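Local coordinates for protein K5 lyase (Enterobacteria phage k1-5, PDB 2X3H) that probably cleaves the K5 capsular polysaccharide (heparosan) of its Escherichia coli host by beta-elimination, acting as a trimeric phage tail-spike lyase, at residues L131-P136 with V160-G165; Q348-A353 with P368-T373; K441-P446 with L459-V464. All coordinates share one frame; numbering follows the deposited sequence.

Contact 1: L131-P136 with V160-G165; sequences LVFNNP and VSLAGG. Unlike the reference sequence in segment 131-136: Pro136 (reference Leu).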
loop_
_atom_site.group_PDB
_atom_site.type_symbol
_atom_site.label_atom_id
_atom_site.label_comp_id
_atom_site.label_asym_id
_atom_site.label_seq_id
_atom_site.Cartn_x
_atom_site.Cartn_y
_atom_site.Cartn_z
ATOM N N LEU A 131 -8.837 -22.308 28.797
ATOM C CA LEU A 131 -10.209 -21.868 28.563
ATOM C C LEU A 131 -10.663 -22.381 27.204
ATOM O O LEU A 131 -10.008 -22.138 26.194
ATOM C CB LEU A 131 -10.301 -20.335 28.626
ATOM C CG LEU A 131 -9.829 -19.681 29.931
ATOM C CD1 LEU A 131 -9.880 -18.156 29.851
ATOM C CD2 LEU A 131 -10.648 -20.193 31.113
ATOM N N VAL A 132 -11.770 -23.115 27.185
ATOM C CA VAL A 132 -12.310 -23.632 25.932
ATOM C C VAL A 132 -13.760 -23.205 25.754
ATOM O O VAL A 132 -14.644 -23.575 26.542
ATOM C CB VAL A 132 -12.195 -25.174 25.838
ATOM C CG1 VAL A 132 -12.792 -25.662 24.530
ATOM C CG2 VAL A 132 -10.740 -25.615 25.961
ATOM N N PHE A 133 -14.003 -22.406 24.718
ATOM C CA PHE A 133 -15.348 -21.938 24.411
ATOM C C PHE A 133 -15.885 -22.700 23.217
ATOM O O PHE A 133 -15.317 -22.638 22.127
ATOM C CB PHE A 133 -15.354 -20.421 24.177
ATOM C CG PHE A 133 -14.907 -19.643 25.377
ATOM C CD1 PHE A 133 -15.777 -19.412 26.442
ATOM C CD2 PHE A 133 -13.594 -19.208 25.480
ATOM C CE1 PHE A 133 -15.353 -18.719 27.567
ATOM C CE2 PHE A 133 -13.158 -18.506 26.604
ATOM C CZ PHE A 133 -14.028 -18.264 27.650
ATOM N N ASN A 134 -16.966 -23.450 23.434
ATOM C CA ASN A 134 -17.472 -24.340 22.407
ATOM C C ASN A 134 -18.626 -23.707 21.656
ATOM O O ASN A 134 -19.713 -23.533 22.196
ATOM C CB ASN A 134 -17.890 -25.693 23.007
ATOM C CG ASN A 134 -16.696 -26.563 23.384
ATOM O OD1 ASN A 134 -15.851 -26.885 22.541
ATOM N ND2 ASN A 134 -16.637 -26.969 24.644
ATOM N N ASN A 135 -18.363 -23.333 20.409
ATOM C CA ASN A 135 -19.383 -22.764 19.527
ATOM C C ASN A 135 -20.181 -21.597 20.107
ATOM O O ASN A 135 -21.412 -21.577 20.011
ATOM C CB ASN A 135 -20.347 -23.860 19.058
ATOM C CG ASN A 135 -19.724 -24.798 18.062
ATOM O OD1 ASN A 135 -19.613 -26.007 18.311
ATOM N ND2 ASN A 135 -19.322 -24.261 16.917
ATOM N N PRO A 136 -19.492 -20.606 20.692
ATOM C CA PRO A 136 -20.224 -19.435 21.146
ATOM C C PRO A 136 -20.930 -18.758 19.974
ATOM O O PRO A 136 -20.338 -18.604 18.898
ATOM C CB PRO A 136 -19.125 -18.523 21.704
ATOM C CG PRO A 136 -17.874 -18.987 21.033
ATOM C CD PRO A 136 -18.044 -20.476 20.915
ATOM N N VAL A 160 -6.417 -19.953 25.215
ATOM C CA VAL A 160 -7.836 -19.725 24.936
ATOM C C VAL A 160 -8.198 -20.339 23.595
ATOM O O VAL A 160 -7.573 -20.030 22.575
ATOM C CB VAL A 160 -8.179 -18.218 24.890
ATOM C CG1 VAL A 160 -9.615 -18.003 24.436
ATOM C CG2 VAL A 160 -7.963 -17.576 26.245
ATOM N N SER A 161 -9.199 -21.221 23.603
ATOM C CA SER A 161 -9.693 -21.880 22.392
ATOM C C SER A 161 -11.110 -21.421 22.076
ATOM O O SER A 161 -11.992 -21.436 22.945
ATOM C CB SER A 161 -9.709 -23.408 22.565
ATOM O OG SER A 161 -8.423 -23.921 22.853
ATOM N N LEU A 162 -11.320 -21.001 20.832
ATOM C CA LEU A 162 -12.661 -20.863 20.280
ATOM C C LEU A 162 -12.884 -22.094 19.412
ATOM O O LEU A 162 -12.467 -22.141 18.248
ATOM C CB LEU A 162 -12.797 -19.576 19.460
ATOM C CG LEU A 162 -12.465 -18.283 20.215
ATOM C CD1 LEU A 162 -12.602 -17.055 19.316
ATOM C CD2 LEU A 162 -13.321 -18.139 21.489
ATOM N N ALA A 163 -13.495 -23.113 20.016
ATOM C CA ALA A 163 -13.753 -24.375 19.342
ATOM C C ALA A 163 -15.051 -24.191 18.574
ATOM O O ALA A 163 -16.135 -24.528 19.055
ATOM C CB ALA A 163 -13.867 -25.510 20.356
ATOM N N GLY A 164 -14.934 -23.610 17.387
ATOM C CA GLY A 164 -16.081 -23.073 16.684
ATOM C C GLY A 164 -16.440 -21.705 17.237
ATOM O O GLY A 164 -16.042 -21.348 18.346
ATOM N N GLY A 165 -17.203 -20.938 16.471
ATOM C CA GLY A 165 -17.732 -19.685 16.981
ATOM C C GLY A 165 -18.080 -18.724 15.878
ATOM O O GLY A 165 -17.491 -18.763 14.788
HETATM O O HOH W 1 -7.723 -23.774 25.547
#

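Contact 2: Q348-A353 with P368-T373; sequences QTATIA and PSYSAT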
loop_
_atom_site.group_PDB
_atom_site.type_symbol
_atom_site.label_atom_id
_atom_site.label_comp_id
_atom_site.label_asym_id
_atom_site.label_seq_id
_atom_site.Cartn_x
_atom_site.Cartn_y
_atom_site.Cartn_z
ATOM N N GLN A 348 25.589 -15.373 7.305
ATOM C CA GLN A 348 24.139 -15.233 7.179
ATOM C C GLN A 348 23.785 -14.914 5.730
ATOM O O GLN A 348 24.232 -13.902 5.181
ATOM C CB GLN A 348 23.637 -14.133 8.116
ATOM C CG GLN A 348 22.154 -13.820 8.000
ATOM C CD GLN A 348 21.796 -12.581 8.780
ATOM O OE1 GLN A 348 21.967 -11.465 8.295
ATOM N NE2 GLN A 348 21.324 -12.764 10.003
ATOM N N THR A 349 22.998 -15.782 5.103
ATOM C CA THR A 349 22.500 -15.479 3.767
ATOM C C THR A 349 21.255 -14.612 3.852
ATOM O O THR A 349 20.566 -14.577 4.875
ATOM C CB THR A 349 22.151 -16.745 2.993
ATOM O OG1 THR A 349 21.136 -17.469 3.698
ATOM C CG2 THR A 349 23.393 -17.608 2.815
ATOM N N ALA A 350 20.988 -13.907 2.758
ATOM C CA ALA A 350 19.820 -13.045 2.637
ATOM C C ALA A 350 19.019 -13.441 1.399
ATOM O O ALA A 350 19.588 -13.747 0.347
ATOM C CB ALA A 350 20.242 -11.574 2.536
ATOM N N THR A 351 17.696 -13.424 1.537
ATOM C CA THR A 351 16.788 -13.646 0.419
ATOM C C THR A 351 15.535 -12.813 0.673
ATOM O O THR A 351 14.764 -13.136 1.570
ATOM C CB THR A 351 16.376 -15.137 0.337
ATOM O OG1 THR A 351 17.543 -15.956 0.190
ATOM C CG2 THR A 351 15.453 -15.379 -0.858
ATOM N N ILE A 352 15.320 -11.733 -0.078
ATOM C CA ILE A 352 14.161 -10.872 0.209
ATOM C C ILE A 352 12.837 -11.482 -0.272
ATOM O O ILE A 352 11.775 -11.248 0.330
ATOM C CB ILE A 352 14.369 -9.417 -0.319
ATOM C CG1 ILE A 352 13.330 -8.452 0.264
ATOM C CG2 ILE A 352 14.346 -9.363 -1.840
ATOM C CD1 ILE A 352 13.729 -7.003 0.159
ATOM N N ALA A 353 12.911 -12.267 -1.347
ATOM C CA ALA A 353 11.736 -12.987 -1.844
ATOM C C ALA A 353 12.196 -14.354 -2.336
ATOM O O ALA A 353 13.102 -14.446 -3.169
ATOM C CB ALA A 353 11.070 -12.201 -2.981
ATOM N N PRO A 368 15.695 -4.389 -1.202
ATOM C CA PRO A 368 16.819 -5.049 -0.515
ATOM C C PRO A 368 17.855 -4.019 -0.034
ATOM O O PRO A 368 18.947 -3.894 -0.599
ATOM C CB PRO A 368 17.388 -5.981 -1.592
ATOM C CG PRO A 368 17.103 -5.236 -2.894
ATOM C CD PRO A 368 15.747 -4.573 -2.671
ATOM N N SER A 369 17.478 -3.281 1.008
ATOM C CA SER A 369 18.332 -2.230 1.574
ATOM C C SER A 369 19.377 -2.824 2.520
ATOM O O SER A 369 19.377 -2.572 3.734
ATOM C CB SER A 369 17.461 -1.192 2.281
ATOM O OG SER A 369 16.504 -0.657 1.363
ATOM N N TYR A 370 20.253 -3.640 1.950
ATOM C CA TYR A 370 21.286 -4.326 2.708
ATOM C C TYR A 370 22.418 -4.741 1.771
ATOM O O TYR A 370 22.236 -4.795 0.539
ATOM C CB TYR A 370 20.694 -5.543 3.428
ATOM C CG TYR A 370 20.025 -6.566 2.524
ATOM C CD1 TYR A 370 20.784 -7.450 1.759
ATOM C CD2 TYR A 370 18.633 -6.669 2.466
ATOM C CE1 TYR A 370 20.176 -8.399 0.938
ATOM C CE2 TYR A 370 18.015 -7.613 1.648
ATOM C CZ TYR A 370 18.781 -8.469 0.894
ATOM O OH TYR A 370 18.178 -9.412 0.096
ATOM N N SER A 371 23.575 -5.048 2.345
ATOM C CA SER A 371 24.772 -5.336 1.540
ATOM C C SER A 371 25.027 -6.814 1.217
ATOM O O SER A 371 25.816 -7.129 0.314
ATOM C CB SER A 371 26.009 -4.708 2.183
ATOM O OG SER A 371 26.305 -5.321 3.429
ATOM N N ALA A 372 24.394 -7.729 1.955
ATOM C CA ALA A 372 24.501 -9.156 1.625
ATOM C C ALA A 372 24.148 -9.394 0.149
ATOM O O ALA A 372 23.286 -8.703 -0.412
ATOM C CB ALA A 372 23.595 -9.990 2.540
ATOM N N THR A 373 24.790 -10.383 -0.472
ATOM C CA THR A 373 24.644 -10.561 -1.931
ATOM C C THR A 373 23.319 -11.165 -2.395
ATOM O O THR A 373 22.866 -10.873 -3.498
ATOM C CB THR A 373 25.793 -11.385 -2.518
ATOM O OG1 THR A 373 25.757 -12.705 -1.974
ATOM C CG2 THR A 373 27.130 -10.722 -2.202
#

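Contact 3: K441-P446 with L459-V464; sequences KSMSLP and LGDGAV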
loop_
_atom_site.group_PDB
_atom_site.type_symbol
_atom_site.label_atom_id
_atom_site.label_comp_id
_atom_site.label_asym_id
_atom_site.label_seq_id
_atom_site.Cartn_x
_atom_site.Cartn_y
_atom_site.Cartn_z
ATOM N N LYS A 441 0.124 4.462 -29.577
ATOM C CA LYS A 441 -1.343 4.401 -29.551
ATOM C C LYS A 441 -1.796 3.017 -29.991
ATOM O O LYS A 441 -1.011 2.232 -30.517
ATOM C CB LYS A 441 -1.951 5.448 -30.489
ATOM C CG LYS A 441 -1.523 5.296 -31.936
ATOM C CD LYS A 441 -2.157 6.396 -32.760
ATOM C CE LYS A 441 -2.709 5.849 -34.025
ATOM N NZ LYS A 441 -3.821 4.900 -33.741
ATOM N N SER A 442 -3.072 2.716 -29.779
ATOM C CA SER A 442 -3.627 1.488 -30.326
ATOM C C SER A 442 -3.423 1.474 -31.837
ATOM O O SER A 442 -3.600 2.492 -32.507
ATOM C CB SER A 442 -5.111 1.376 -29.998
ATOM O OG SER A 442 -5.277 1.076 -28.632
ATOM N N MET A 443 -3.026 0.328 -32.368
ATOM C CA MET A 443 -2.807 0.241 -33.796
ATOM C C MET A 443 -2.856 -1.195 -34.239
ATOM O O MET A 443 -2.719 -2.111 -33.429
ATOM C CB MET A 443 -1.473 0.879 -34.179
ATOM C CG MET A 443 -0.293 0.349 -33.414
ATOM S SD MET A 443 1.210 1.211 -33.874
ATOM C CE MET A 443 1.259 0.886 -35.646
ATOM N N SER A 444 -3.068 -1.383 -35.535
ATOM C CA SER A 444 -2.966 -2.703 -36.106
ATOM C C SER A 444 -1.627 -2.796 -36.820
ATOM O O SER A 444 -1.071 -1.780 -37.257
ATOM C CB SER A 444 -4.099 -2.944 -37.094
ATOM O OG SER A 444 -5.334 -2.526 -36.545
ATOM N N LEU A 445 -1.106 -4.005 -36.910
ATOM C CA LEU A 445 0.128 -4.242 -37.647
ATOM C C LEU A 445 -0.153 -5.060 -38.897
ATOM O O LEU A 445 -1.108 -5.843 -38.935
ATOM C CB LEU A 445 1.129 -4.981 -36.772
ATOM C CG LEU A 445 1.648 -4.253 -35.531
ATOM C CD1 LEU A 445 2.314 -5.256 -34.603
ATOM C CD2 LEU A 445 2.615 -3.128 -35.906
ATOM N N PRO A 446 0.690 -4.895 -39.925
ATOM C CA PRO A 446 0.514 -5.669 -41.144
ATOM C C PRO A 446 0.813 -7.138 -40.883
ATOM O O PRO A 446 1.772 -7.469 -40.171
ATOM C CB PRO A 446 1.555 -5.068 -42.100
ATOM C CG PRO A 446 2.619 -4.513 -41.198
ATOM C CD PRO A 446 1.859 -3.995 -39.997
ATOM N N LEU A 459 6.718 1.029 -32.097
ATOM C CA LEU A 459 5.650 1.095 -33.096
ATOM C C LEU A 459 4.906 2.417 -33.075
ATOM O O LEU A 459 4.745 3.069 -32.021
ATOM C CB LEU A 459 4.638 -0.022 -32.832
ATOM C CG LEU A 459 5.254 -1.415 -32.694
ATOM C CD1 LEU A 459 4.236 -2.416 -32.184
ATOM C CD2 LEU A 459 5.885 -1.880 -33.996
ATOM N N GLY A 460 4.420 2.791 -34.249
ATOM C CA GLY A 460 3.558 3.967 -34.387
ATOM C C GLY A 460 2.950 4.062 -35.777
ATOM O O GLY A 460 3.323 3.322 -36.675
ATOM N N ASP A 461 1.980 4.965 -35.916
ATOM C CA ASP A 461 1.357 5.310 -37.200
ATOM C C ASP A 461 2.162 6.456 -37.822
ATOM O O ASP A 461 2.984 7.090 -37.151
ATOM C CB ASP A 461 -0.064 5.858 -36.976
ATOM C CG ASP A 461 -1.100 4.803 -36.617
ATOM O OD1 ASP A 461 -0.905 3.590 -36.830
ATOM O OD2 ASP A 461 -2.175 5.231 -36.148
ATOM N N GLY A 462 1.935 6.722 -39.109
ATOM C CA GLY A 462 2.535 7.898 -39.784
ATOM C C GLY A 462 4.053 7.815 -39.840
ATOM O O GLY A 462 4.621 6.724 -40.019
ATOM N N ALA A 463 4.721 8.947 -39.639
ATOM C CA ALA A 463 6.191 8.926 -39.503
ATOM C C ALA A 463 6.633 8.419 -38.114
ATOM O O ALA A 463 6.172 8.947 -37.077
ATOM C CB ALA A 463 6.725 10.327 -39.715
ATOM N N VAL A 464 7.536 7.445 -38.090
ATOM C CA VAL A 464 8.072 6.923 -36.835
ATOM C C VAL A 464 9.592 6.971 -36.900
ATOM O O VAL A 464 10.193 6.361 -37.778
ATOM C CB VAL A 464 7.605 5.468 -36.568
ATOM C CG1 VAL A 464 8.233 4.938 -35.281
ATOM C CG2 VAL A 464 6.072 5.404 -36.495
#

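Contact 1: L131-P136 with V160-G165
Leu131 O is gripped twice: by Ser161 N at 2.9 Å, and by a water that donates to it and also accepts from Ser161 OG. The Ser161 hydroxyl, set beside its own backbone N (chi1 -59°), is thereby tied to the carbonyl through that water. From here the ladder climbs in parallel register. Phe133 N reaches Ser161 O in a nearly straight bond (172° at the hydrogen), and Phe133 O takes Ala163 N at 2.8 Å. These are neighbouring rungs of a parallel beta-helix: strands 131-134 and 160-163 sit at the same place on successive coils, flanked by strands 106-108 and 186-188. On one face the side chains lie in register, Leu131 beside Val160 and Phe133 beside Leu162. Leu131 CD1 meets Val160 CG2 at 4.1 Å, while the Phe133 ring turns its edge to Val160 CG1, and Phe133 CB meets Leu162 CD2. Val132, Ser161, Asn134 and Ala163 take the other face, where Asn134 OD1 lies 3.3 Å from Ala163 CB. Where the strands end, at an inverse gamma turn centred on Ala163, Asn135 N comes to Ala163 O from above the carbonyl plane, and Asn190 ND2 bonds the same oxygen.

Contact 2: Q348-A353 with P368-T373
Apolar contacts carry this pairing, and Ala350 is at the middle of them. Its CB meets Tyr370 CE1 at 3.6 Å and touches Ala372 CB at 3.7 Å, so one methyl touches both a ring carbon and another methyl. The approach to the ring is oblique. Two residues on, the Ile352 side chain runs with CG1 anti to the backbone N (chi1 -166°), which carries CD1 out over the start of the opposite segment. There it lies 3.5 Å from Pro368 N and a little farther from the proline CB. Val333 and Met335 of strand 329-336 pack against the same isoleucine.

The polar end of Tyr370 belongs to another partner. Its OH donates to Gly374 O just past the segment, while the approach to Ile352 is mere packing, with OH 3.8 Å from Ile352 CB. Ala372 N lies at the ring edge, in plane, and Pro368 O stands over one face, 4.1 Å above the plane and offset toward the rim. The ring therefore sits against its own chain on a face and at an edge.

The bend has a weak backbone bond of its own, and a side chain supports it. Ser369 centres an inverse gamma turn, with the weak bond running from Tyr370 N to Pro368 O. Arg395 also ties the turn, bonding Pro368 O through NH1 and Ala372 O through NH2. Here the corner at Ile352 and the turn after strand 363-369 pack apolar side chains together inside a parallel beta-helix.

Contact 3: K441-P446 with L459-V464
The Asp461 carboxylate is the one flat side-chain group here, and its two oxygens serve different neighbours. OD2 forms a salt bridge with Lys441 NZ at 2.9 Å, though the position of that oxygen is doubtful because the model crowds it against the lysine chain. OD1 rests near methionine carbons, 3.7 Å from Met443 CE. The lysine and aspartate side chains cross at about a right angle. Bends at chi3 and chi4 curl the lysine back, so that NZ also donates to Ser442 O at 2.7 Å, nearly in line with the carbonyl (173° at the oxygen). That bond to a carbonyl of its own loop is the sound one holding the ammonium group; the carboxylate's share is less certain.

This region follows the beta-helix in the trimer, and here subunits interlock. Leu459, Ala463 and Val464 join a parallel beta ladder with a strand of the second subunit, and Leu459 O accepts from Tyr456 OH of the third subunit. Ser442 OG is bonded to Ala408 O of that third subunit too.

Met443 fills the middle of the contact. With chi2 extended (-177°), the chain reaches across to lay SD alongside the Gly460 backbone and 3.8 Å from Leu459 CB. Its last torsion then turns CE toward Gly460 O, at 3.4 Å. Beyond the methionine, the Leu445 and Leu459 side chains cross at nearly ninety degrees, Leu445 CD2 resting 4.0 Å from Leu459 CD2.

Overall arrangement
From the N terminus the chain meets the contacts in series; none nests in or crosses another. Contact 1 closes a coil early in the beta-helix, with 23 residues between its segments, and ties two successive strands of one parallel sheet. Some 180 residues later, contact 2 closes a shorter loop of 14 residues, joining strand 349-355 to the end of strand 363-369 and the turn after it, on different faces of the beta-helix. Contact 3 lies beyond the beta-helix, its centre about 43 Å from that of contact 2 and about 65 Å from that of contact 1. It pins the loop after strand 436-439 against the turn between strands 456-459 and 463-471, where other subunits join in.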